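Long-range contact in peridinin-chlorophyll A protein (Amphidinium carterae, PDB 2C9E), which binds chlorophyll a and the carotenoid peridinin, and probably serves as a water-soluble antenna capturing blue-green light: residues T188-D193 against V258-F264. Sequence-based numbering, arbitrary orientation.
With DGD (digalactosyl diacyl glycerol (dgdg)), chain K.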
ATOM      1  N   THR A 188      -2.048   6.738  22.651  1.00 22.05           N
ATOM      2  CA  THR A 188      -2.794   5.983  21.630  1.00 20.55           C
ATOM      3  C   THR A 188      -2.813   4.473  21.872  1.00 19.92           C
ATOM      4  O   THR A 188      -3.779   3.810  21.489  1.00 20.27           O
ATOM      5  CB  THR A 188      -2.262   6.285  20.210  1.00 19.96           C
ATOM      6  OG1 THR A 188      -0.831   6.113  20.156  1.00 16.82           O
ATOM      7  CG2 THR A 188      -2.610   7.691  19.816  1.00 18.44           C
ATOM      8  N   TYR A 189      -1.780   3.916  22.501  1.00 19.64           N
ATOM      9  CA  TYR A 189      -1.775   2.478  22.780  1.00 21.50           C
ATOM     10  C   TYR A 189      -3.098   2.004  23.424  1.00 22.70           C
ATOM     11  O   TYR A 189      -3.683   1.005  22.982  1.00 21.66           O
ATOM     12  CB  TYR A 189      -0.584   2.081  23.670  1.00 22.17           C
ATOM     13  CG  TYR A 189      -0.384   0.580  23.752  1.00 25.47           C
ATOM     14  CD1 TYR A 189      -1.106  -0.210  24.672  1.00 27.47           C
ATOM     15  CD2 TYR A 189       0.471  -0.073  22.852  1.00 25.73           C
ATOM     16  CE1 TYR A 189      -0.980  -1.614  24.681  1.00 27.15           C
ATOM     17  CE2 TYR A 189       0.608  -1.460  22.839  1.00 25.67           C
ATOM     18  CZ  TYR A 189      -0.119  -2.229  23.746  1.00 28.40           C
ATOM     19  OH  TYR A 189      -0.001  -3.595  23.678  1.00 25.33           O
ATOM     20  N   PRO A 190      -3.606   2.718  24.459  1.00 23.29           N
ATOM     21  CA  PRO A 190      -4.874   2.298  25.099  1.00 23.20           C
ATOM     22  C   PRO A 190      -6.105   2.376  24.204  1.00 23.95           C
ATOM     23  O   PRO A 190      -7.150   1.802  24.490  1.00 25.28           O
ATOM     24  CB  PRO A 190      -4.994   3.228  26.299  1.00 25.32           C
ATOM     25  CG  PRO A 190      -3.541   3.702  26.524  1.00 26.62           C
ATOM     26  CD  PRO A 190      -3.015   3.874  25.150  1.00 24.59           C
ATOM     27  N   ILE A 191      -6.005   3.140  23.137  1.00 22.88           N
ATOM     28  CA  ILE A 191      -7.096   3.241  22.167  1.00 21.70           C
ATOM     29  C   ILE A 191      -6.889   2.072  21.173  1.00 21.45           C
ATOM     30  O   ILE A 191      -7.822   1.344  20.832  1.00 21.46           O
ATOM     31  CB  ILE A 191      -7.013   4.595  21.416  1.00 19.09           C
ATOM     32  CG1 ILE A 191      -7.103   5.717  22.444  1.00 19.85           C
ATOM     33  CG2 ILE A 191      -8.077   4.666  20.358  1.00 20.03           C
ATOM     34  CD1 ILE A 191      -7.157   7.135  21.897  1.00 18.50           C
ATOM     35  N   MET A 192      -5.649   1.914  20.713  1.00 20.98           N
ATOM     36  CA  MET A 192      -5.276   0.841  19.804  1.00 19.11           C
ATOM     37  C   MET A 192      -5.651  -0.505  20.397  1.00 21.00           C
ATOM     38  O   MET A 192      -6.297  -1.323  19.708  1.00 18.20           O
ATOM     39  CB  MET A 192      -3.755   0.901  19.536  1.00 19.02           C
ATOM     40  CG  MET A 192      -3.179  -0.136  18.574  1.00 17.41           C
ATOM     41  SD  MET A 192      -3.105  -1.765  19.288  1.00 21.65           S
ATOM     42  CE  MET A 192      -1.696  -1.500  20.400  1.00 20.84           C
ATOM     43  N   ASP A 193      -5.285  -0.731  21.673  1.00 20.51           N
ATOM     44  CA  ASP A 193      -5.529  -2.045  22.305  1.00 22.56           C
ATOM     45  C   ASP A 193      -6.970  -2.456  22.521  1.00 21.33           C
ATOM     46  O   ASP A 193      -7.245  -3.627  22.844  1.00 20.71           O
ATOM     47  CB  ASP A 193      -4.675  -2.277  23.603  1.00 22.92           C
ATOM     48  CG  ASP A 193      -5.137  -1.432  24.834  1.00 30.52           C
ATOM     49  OD1 ASP A 193      -6.139  -0.679  24.707  1.00 33.22           O
ATOM     50  OD2 ASP A 193      -4.491  -1.517  25.936  1.00 29.45           O
ATOM     51  N   VAL A 258      -3.397  -6.919  18.155  1.00 17.57           N
ATOM     52  CA  VAL A 258      -2.946  -5.776  18.943  1.00 15.25           C
ATOM     53  C   VAL A 258      -1.429  -5.825  19.155  1.00 16.93           C
ATOM     54  O   VAL A 258      -0.888  -6.752  19.755  1.00 14.55           O
ATOM     55  CB  VAL A 258      -3.653  -5.775  20.295  1.00 13.58           C
ATOM     56  CG1 VAL A 258      -2.940  -4.862  21.271  1.00 14.46           C
ATOM     57  CG2 VAL A 258      -5.091  -5.311  20.099  1.00 15.60           C
ATOM     58  N   ALA A 259      -0.762  -4.810  18.658  1.00 15.93           N
ATOM     59  CA  ALA A 259       0.686  -4.706  18.769  1.00 19.94           C
ATOM     60  C   ALA A 259       1.220  -4.684  20.194  1.00 22.47           C
ATOM     61  O   ALA A 259       0.526  -4.273  21.130  1.00 20.84           O
ATOM     62  CB  ALA A 259       1.150  -3.433  18.067  1.00 17.80           C
ATOM     63  N   GLU A 260       2.469  -5.125  20.336  1.00 25.30           N
ATOM     64  CA  GLU A 260       3.168  -5.070  21.626  1.00 28.89           C
ATOM     65  C   GLU A 260       3.545  -3.585  21.853  1.00 26.91           C
ATOM     66  O   GLU A 260       3.741  -2.835  20.907  1.00 25.90           O
ATOM     67  CB  GLU A 260       4.449  -5.928  21.571  1.00 33.28           C
ATOM     68  CG  GLU A 260       4.683  -6.766  22.840  1.00 40.71           C
ATOM     69  CD  GLU A 260       5.153  -8.158  22.522  1.00 44.52           C
ATOM     70  OE1 GLU A 260       6.122  -8.264  21.745  1.00 48.84           O
ATOM     71  OE2 GLU A 260       4.561  -9.149  23.032  1.00 48.04           O
ATOM     72  N   ARG A 261       3.623  -3.164  23.099  1.00 26.05           N
ATOM     73  CA  ARG A 261       3.960  -1.793  23.451  1.00 28.15           C
ATOM     74  C   ARG A 261       5.240  -1.202  22.795  1.00 28.77           C
ATOM     75  O   ARG A 261       5.220  -0.082  22.253  1.00 26.80           O
ATOM     76  CB  ARG A 261       4.080  -1.726  24.977  1.00 30.63           C
ATOM     77  CG  ARG A 261       3.042  -0.866  25.625  1.00 34.33           C
ATOM     78  CD  ARG A 261       3.020  -1.066  27.133  1.00 36.92           C
ATOM     79  NE  ARG A 261       1.823  -1.800  27.532  1.00 38.34           N
ATOM     80  CZ  ARG A 261       0.611  -1.269  27.677  1.00 39.54           C
ATOM     81  NH1 ARG A 261       0.411   0.036  27.467  1.00 38.09           N
ATOM     82  NH2 ARG A 261      -0.409  -2.064  28.026  1.00 39.75           N
ATOM     83  N   ASP A 262       6.351  -1.944  22.860  1.00 28.89           N
ATOM     84  CA  ASP A 262       7.616  -1.479  22.280  1.00 30.65           C
ATOM     85  C   ASP A 262       7.571  -1.363  20.751  1.00 28.26           C
ATOM     86  O   ASP A 262       8.095  -0.406  20.154  1.00 29.72           O
ATOM     87  CB  ASP A 262       8.772  -2.426  22.664  1.00 34.05           C
ATOM     88  CG  ASP A 262       9.392  -2.084  24.006  1.00 41.89           C
ATOM     89  OD1 ASP A 262       9.259  -0.900  24.430  1.00 46.18           O
ATOM     90  OD2 ASP A 262      10.034  -2.982  24.636  1.00 44.62           O
ATOM     91  N   ASP A 263       6.996  -2.369  20.121  1.00 25.98           N
ATOM     92  CA  ASP A 263       6.845  -2.384  18.651  1.00 25.71           C
ATOM     93  C   ASP A 263       6.029  -1.173  18.176  1.00 23.47           C
ATOM     94  O   ASP A 263       6.427  -0.469  17.241  1.00 24.22           O
ATOM     95  CB  ASP A 263       6.168  -3.686  18.248  1.00 26.11           C
ATOM     96  CG  ASP A 263       7.045  -4.895  18.528  1.00 28.30           C
ATOM     97  OD1 ASP A 263       8.287  -4.713  18.665  1.00 28.01           O
ATOM     98  OD2 ASP A 263       6.511  -6.019  18.597  1.00 29.86           O
ATOM     99  N   PHE A 264       4.904  -0.934  18.855  1.00 22.85           N
ATOM    100  CA  PHE A 264       4.003   0.185  18.578  1.00 23.06           C
ATOM    101  C   PHE A 264       4.757   1.539  18.648  1.00 23.27           C
ATOM    102  O   PHE A 264       4.623   2.401  17.776  1.00 22.17           O
ATOM    103  CB  PHE A 264       2.837   0.142  19.587  1.00 21.85           C
ATOM    104  CG  PHE A 264       1.755   1.144  19.319  1.00 22.79           C
ATOM    105  CD1 PHE A 264       0.903   1.000  18.222  1.00 22.85           C
ATOM    106  CD2 PHE A 264       1.571   2.234  20.171  1.00 23.48           C
ATOM    107  CE1 PHE A 264      -0.111   1.934  17.975  1.00 24.32           C
ATOM    108  CE2 PHE A 264       0.552   3.190  19.947  1.00 22.06           C
ATOM    109  CZ  PHE A 264      -0.282   3.051  18.854  1.00 23.75           C
TER
HETATM  110  C1A DGD K1336      -6.441  11.245   8.856  1.00 25.12           C
HETATM  111  C2A DGD K1336      -5.954   9.931   8.228  1.00 24.63           C
HETATM  112  C3A DGD K1336      -6.357   9.778   6.754  1.00 25.02           C
HETATM  113  C4A DGD K1336      -5.542  10.693   5.816  1.00 25.44           C
HETATM  114  C5A DGD K1336      -5.631  10.232   4.364  1.00 25.52           C
HETATM  115  C6A DGD K1336      -4.337   9.753   3.676  1.00 26.65           C
HETATM  116  C7A DGD K1336      -3.382   8.913   4.518  1.00 27.67           C
HETATM  117  C8A DGD K1336      -2.940   7.601   3.804  1.00 26.28           C
HETATM  118  C9A DGD K1336      -2.267   6.636   4.825  1.00 24.78           C
HETATM  119  CAA DGD K1336      -3.206   5.601   5.429  1.00 24.12           C
HETATM  120  CBA DGD K1336      -2.678   4.126   5.346  1.00 24.48           C
HETATM  121  CCA DGD K1336      -1.157   3.956   4.936  1.00 25.49           C
HETATM  122  CDA DGD K1336      -1.067   3.410   3.503  1.00 27.09           C
HETATM  123  CEA DGD K1336       0.311   2.994   3.086  1.00 30.25           C
HETATM  124  CFA DGD K1336       0.674   1.499   3.287  1.00 30.61           C
HETATM  125  CGA DGD K1336       1.926   1.162   2.402  1.00 27.68           C
HETATM  126  CHA DGD K1336       2.142  -0.348   2.177  1.00 27.59           C
HETATM  127  CIA DGD K1336       0.876  -1.096   1.693  1.00 22.37           C
HETATM  128  O1A DGD K1336      -7.592  11.654   8.568  1.00 24.88           O
HETATM  129  C1B DGD K1336      -6.268  11.867  13.417  1.00 29.51           C
HETATM  130  C2B DGD K1336      -5.706  12.265  14.798  1.00 28.58           C
HETATM  131  C3B DGD K1336      -6.051  11.231  15.875  1.00 29.25           C
HETATM  132  C4B DGD K1336      -5.544  11.619  17.266  1.00 27.67           C
HETATM  133  C5B DGD K1336      -5.665  10.448  18.261  1.00 27.82           C
HETATM  134  C6B DGD K1336      -7.108   9.889  18.386  1.00 28.98           C
HETATM  135  C7B DGD K1336      -7.103   8.381  18.589  1.00 26.62           C
HETATM  136  C8B DGD K1336      -6.267   7.639  17.527  1.00 29.01           C
HETATM  137  C9B DGD K1336      -5.980   6.205  17.988  1.00 29.83           C
HETATM  138  CAB DGD K1336      -5.690   5.228  16.812  1.00 28.76           C
HETATM  139  CBB DGD K1336      -5.377   3.831  17.296  1.00 25.34           C
HETATM  140  CCB DGD K1336      -3.900   3.556  17.521  1.00 25.71           C
HETATM  141  CDB DGD K1336      -3.022   3.840  16.307  1.00 22.11           C
HETATM  142  CEB DGD K1336      -2.413   5.268  16.364  1.00 23.38           C
HETATM  143  CFB DGD K1336      -2.355   5.791  14.949  1.00 20.99           C
HETATM  144  CGB DGD K1336      -2.478   7.225  14.843  1.00 23.27           C
HETATM  145  CHB DGD K1336      -3.897   7.668  14.730  1.00 24.96           C
HETATM  146  CIB DGD K1336      -3.886   9.145  14.366  1.00 30.69           C
HETATM  147  O1B DGD K1336      -6.127  10.688  12.998  1.00 27.22           O
HETATM  148  O1G DGD K1336      -5.874  11.538  10.085  1.00 25.14           O
HETATM  149  C1G DGD K1336      -6.231  12.762  10.690  1.00 26.91           C
HETATM  150  C2G DGD K1336      -7.490  12.456  11.515  1.00 30.15           C
HETATM  151  O2G DGD K1336      -7.285  12.578  12.938  1.00 27.76           O
HETATM  152  C3G DGD K1336      -8.607  13.440  11.122  1.00 30.16           C
HETATM  153  O3G DGD K1336      -8.088  14.769  11.338  1.00 30.44           O
HETATM  154  C1D DGD K1336      -8.766  15.512  12.348  1.00 31.23           C
HETATM  155  C2D DGD K1336      -7.920  16.777  12.558  1.00 31.10           C
HETATM  156  O2D DGD K1336      -6.616  16.419  13.040  1.00 30.20           O
HETATM  157  C3D DGD K1336      -8.633  17.666  13.589  1.00 30.87           C
HETATM  158  O3D DGD K1336      -7.906  18.873  13.772  1.00 31.23           O
HETATM  159  C4D DGD K1336     -10.047  17.991  13.097  1.00 32.03           C
HETATM  160  O4D DGD K1336      -9.976  18.860  11.970  1.00 31.83           O
HETATM  161  C5D DGD K1336     -10.766  16.686  12.688  1.00 30.90           C
HETATM  162  O5D DGD K1336     -12.910  17.490  13.208  1.00 35.03           O
HETATM  163  C6D DGD K1336     -12.125  17.027  12.136  1.00 31.34           C
HETATM  164  O6D DGD K1336     -10.037  15.948  11.717  1.00 31.35           O
HETATM  165  C1E DGD K1336     -13.409  18.805  12.908  1.00 36.59           C
HETATM  166  C2E DGD K1336     -13.984  19.434  14.201  1.00 38.21           C
HETATM  167  O2E DGD K1336     -12.963  19.452  15.214  1.00 42.17           O
HETATM  168  C3E DGD K1336     -15.139  18.565  14.720  1.00 39.65           C
HETATM  169  O3E DGD K1336     -15.825  19.263  15.759  1.00 39.01           O
HETATM  170  C4E DGD K1336     -16.123  18.118  13.579  1.00 38.76           C
HETATM  171  O4E DGD K1336     -16.977  19.204  13.198  1.00 42.39           O
HETATM  172  C5E DGD K1336     -15.325  17.624  12.347  1.00 36.83           C
HETATM  173  O6E DGD K1336     -14.414  18.644  11.893  1.00 36.75           O
HETATM  174  C6E DGD K1336     -16.273  17.221  11.215  1.00 37.01           C
HETATM  175  O5E DGD K1336     -15.591  16.671  10.094  1.00 34.64           O
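Tyr189 leaves helix 176-192 with CG anti to its backbone N (chi1 -168°), which carries the ring across to the start of helix 261-276. There its OH donates to Ala259 O at 2.7 Å, in the carbonyl plane. Both faces of the ring are covered: Arg261 CG lies over the centre of one, a CH-pi contact 3.8 Å from the centroid, and Met192 CE sits near the rim of the other. Beyond CG the arginine chain bends and brings its guanidinium across the same side of the ring, the two planes 38° apart, with NH1 3.2 Å from Tyr189 CD1. The CD2 edge of the tyrosine points at the face of Phe264 in an offset edge-to-face pair, planes at 82° and CD2 to CD2 3.7 Å. In this helical, strand-free protein, the contact joins the C-terminal part of one helix to the N-terminal end of another, Glu260 being the N-cap residue, and helps line both a peridinin pocket and the lipid pocket. Met192, bent at chi2 and chi3, runs past Phe264 in the opposite sense, its sulfur oblique to that ring in a Met-aromatic contact and 3.7 Å from Val258 CG1. Thr188 OG1 reaches the Phe264 edge, 3.2 Å from CE2, while its stronger hydrogen bond goes to Phe184 O. One lipid acyl chain packs here, its CCB 3.3 Å from Met192 CB and its CDB at the edge of Phe264.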